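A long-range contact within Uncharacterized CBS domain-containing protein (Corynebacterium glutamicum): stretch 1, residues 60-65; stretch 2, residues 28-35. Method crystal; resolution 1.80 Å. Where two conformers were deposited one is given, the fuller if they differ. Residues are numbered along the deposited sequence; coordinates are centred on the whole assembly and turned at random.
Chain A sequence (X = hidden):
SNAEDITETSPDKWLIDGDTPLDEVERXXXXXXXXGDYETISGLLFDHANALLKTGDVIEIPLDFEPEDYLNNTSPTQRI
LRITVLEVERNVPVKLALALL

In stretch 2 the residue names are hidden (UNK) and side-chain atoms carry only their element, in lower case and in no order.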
# COMPACT_ATOMS: atom_id res chain seq x y z
N GLU A 60 1.58 3.73 7.09
CA GLU A 60 0.16 3.77 6.80
C GLU A 60 -0.17 4.82 5.73
O GLU A 60 0.20 5.97 5.86
CB GLU A 60 -0.65 3.94 8.10
CG GLU A 60 -0.52 2.65 9.01
CD GLU A 60 -1.30 2.68 10.33
OE1 GLU A 60 -2.03 3.69 10.60
OE2 GLU A 60 -1.16 1.67 11.11
N ILE A 61 -0.84 4.40 4.66
CA ILE A 61 -1.13 5.28 3.52
C ILE A 61 -2.66 5.36 3.31
O ILE A 61 -3.35 4.33 3.16
CB ILE A 61 -0.44 4.76 2.21
CG1 ILE A 61 1.08 4.62 2.50
CG2 ILE A 61 -0.76 5.65 0.99
CD1 ILE A 61 1.99 4.43 1.34
N PRO A 62 -3.19 6.59 3.27
CA PRO A 62 -4.62 6.78 2.96
C PRO A 62 -4.92 6.42 1.52
O PRO A 62 -4.13 6.73 0.61
CB PRO A 62 -4.83 8.29 3.16
CG PRO A 62 -3.64 8.76 3.97
CD PRO A 62 -2.50 7.86 3.55
N LEU A 63 -6.07 5.79 1.33
CA LEU A 63 -6.54 5.32 0.01
C LEU A 63 -7.48 6.40 -0.56
O LEU A 63 -8.09 7.16 0.19
CB LEU A 63 -7.27 4.01 0.19
CG LEU A 63 -6.28 2.95 0.68
CD1 LEU A 63 -7.01 1.73 1.14
CD2 LEU A 63 -5.31 2.63 -0.44
N ASP A 64 -7.56 6.48 -1.89
CA ASP A 64 -8.40 7.48 -2.50
C ASP A 64 -9.86 7.15 -2.24
O ASP A 64 -10.26 5.98 -2.30
CB ASP A 64 -8.19 7.52 -4.02
CG ASP A 64 -6.89 8.19 -4.42
OD1 ASP A 64 -6.08 8.62 -3.54
OD2 ASP A 64 -6.68 8.31 -5.64
N PHE A 65 -10.64 8.19 -2.00
CA PHE A 65 -12.09 8.09 -1.99
C PHE A 65 -12.57 7.82 -3.41
O PHE A 65 -11.88 8.12 -4.37
CB PHE A 65 -12.69 9.39 -1.49
CG PHE A 65 -12.45 9.66 -0.02
CD1 PHE A 65 -13.00 8.83 0.96
CD2 PHE A 65 -11.72 10.78 0.36
CE1 PHE A 65 -12.78 9.09 2.32
CE2 PHE A 65 -11.49 11.06 1.72
CZ PHE A 65 -12.04 10.20 2.70
N UNK A 28 -5.97 -5.38 -6.37
CA UNK A 28 -6.09 -6.35 -5.26
C UNK A 28 -6.86 -5.79 -4.08
O UNK A 28 -7.75 -6.44 -3.55
c UNK A 28 -4.70 -6.81 -4.79
N UNK A 29 -6.53 -4.56 -3.69
CA UNK A 29 -7.11 -4.00 -2.47
C UNK A 29 -8.45 -3.30 -2.72
O UNK A 29 -9.19 -3.02 -1.76
c UNK A 29 -6.12 -3.08 -1.76
c UNK A 29 -4.74 -3.80 -1.59
c UNK A 29 -4.91 -0.83 -1.86
c UNK A 29 -5.94 -1.76 -2.51
N UNK A 30 -8.75 -3.03 -3.99
CA UNK A 30 -10.04 -2.41 -4.38
C UNK A 30 -10.12 -0.89 -4.21
O UNK A 30 -11.22 -0.31 -4.23
N UNK A 31 -8.97 -0.24 -4.06
CA UNK A 31 -8.86 1.21 -3.83
C UNK A 31 -7.66 1.74 -4.62
O UNK A 31 -6.67 1.04 -4.73
c UNK A 31 -9.89 0.16 -0.70
o UNK A 31 -12.68 1.11 1.51
c UNK A 31 -9.65 1.36 -1.35
c UNK A 31 -10.42 2.47 -1.00
c UNK A 31 -11.67 1.18 0.58
c UNK A 31 -10.92 0.06 0.27
c UNK A 31 -11.44 2.38 -0.05
c UNK A 31 -8.53 1.49 -2.36
N UNK A 32 -7.72 2.99 -5.06
CA UNK A 32 -6.55 3.65 -5.63
C UNK A 32 -5.63 4.22 -4.56
O UNK A 32 -6.06 4.69 -3.51
o UNK A 32 -6.88 5.66 -9.42
o UNK A 32 -8.98 5.01 -9.54
c UNK A 32 -6.97 4.71 -6.63
c UNK A 32 -7.86 5.00 -9.00
c UNK A 32 -7.67 4.07 -7.82
N UNK A 33 -4.33 4.15 -4.86
CA UNK A 33 -3.30 4.72 -4.02
C UNK A 33 -2.84 6.07 -4.58
O UNK A 33 -3.08 6.35 -5.74
c UNK A 33 -2.12 3.73 -3.96
c UNK A 33 -1.50 1.35 -3.43
c UNK A 33 -2.34 2.56 -2.98
c UNK A 33 -2.03 2.99 -1.57
N UNK A 34 -2.21 6.91 -3.74
CA UNK A 34 -1.64 8.18 -4.26
C UNK A 34 -0.67 7.95 -5.43
O UNK A 34 0.08 6.99 -5.42
c UNK A 34 -1.50 8.09 -1.85
c UNK A 34 -0.91 8.77 -3.06
c UNK A 34 -2.04 6.78 -2.27
N UNK A 35 -0.71 8.81 -6.45
CA UNK A 35 0.19 8.69 -7.58
C UNK A 35 1.31 9.69 -7.42
O UNK A 35 1.14 10.73 -6.77
o UNK A 35 -2.55 6.54 -10.75
o UNK A 35 -1.82 8.51 -11.40
c UNK A 35 -2.04 7.65 -10.51
c UNK A 35 -0.54 8.92 -8.91
c UNK A 35 -1.69 7.96 -9.07
O HOH W 1 -10.14 4.49 -4.54
O HOH W 2 -4.52 8.51 -6.88

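Position 28 carries a single side-chain carbon and lies out of reach of stretch 1, within the end of a helix; one carbon beyond CA makes it Ala-28. Position 29, still helical, has four carbons, forked at the first, with one arm two carbons long whose end meets CD2 of Leu-63. This is the pattern of isoleucine, and Ile-29 directs its CA-to-CB bond toward stretch 1, its CD1 lying 3.8 Å from CD2 of Leu-63.

Position 30 has no side-chain atoms and touches nothing on stretch 1. It is the first residue to leave helical geometry, with a phi of 81° that by itself favours glycine: Gly-30. Position 31 shows one carbon followed by a six-carbon ring bearing an oxygen, and a methyl group of Leu-63 sits over one face of that ring. The hydroxylated ring identifies Tyr-31. CD1 of Leu-63 approaches CG of Tyr-31 to 3.6 Å and lies 4.0 Å from the ring centroid, 26° off the normal, a CH-pi contact, while the carbonyl oxygen of Asp-64 lies at the ring edge.

Position 32 has three carbons in a row, the third carrying two oxygens; its CB lies 3.7 Å from OD2 of Asp-64, and the carboxylate end leads away from stretch 1. The chain length gives Glu-32, whose backbone O also accepts a hydrogen bond from Asp-64 N. Position 33 has four carbons forked at the second, an end carbon packing on Leu-63 and Ile-61, hence Leu-33. Its CA-to-CB bond points away, yet its end comes nearer: CD2 of Leu-33 is 3.5 Å from CD2 of Leu-63 and 3.9 Å from CG2 of Ile-61.

At position 34 three carbons close a ring onto the backbone nitrogen, one resting on Ile-61 CG2 and Pro-62 O, which defines Pro-34; its CD is 3.7 Å from CG2 of Ile-61 and 3.6 Å from O of Pro-62. Position 35 again has three carbons, the third with two oxygens, and makes no contact: Glu-35.

The contact combines one direct backbone hydrogen bond with an apolar cluster. Asp-64 N donates to Glu-32 O over 2.8 Å at 179°, linking two stretches whose end-to-end directions are 91° apart. Water 1 accepts from Glu-32 N at 2.9 Å and donates to Asp-64 O at 2.7 Å. Leu-63 is the apolar centre: CD1 lies over the Tyr-31 ring face, while CD2 makes the closest approaches to Ile-29 and Leu-33 and also lies 3.9 Å from CB of Tyr-31. Ile-61 extends the apolar surface to Pro-34.

Stretch 2 (28-35) AIGYELPE
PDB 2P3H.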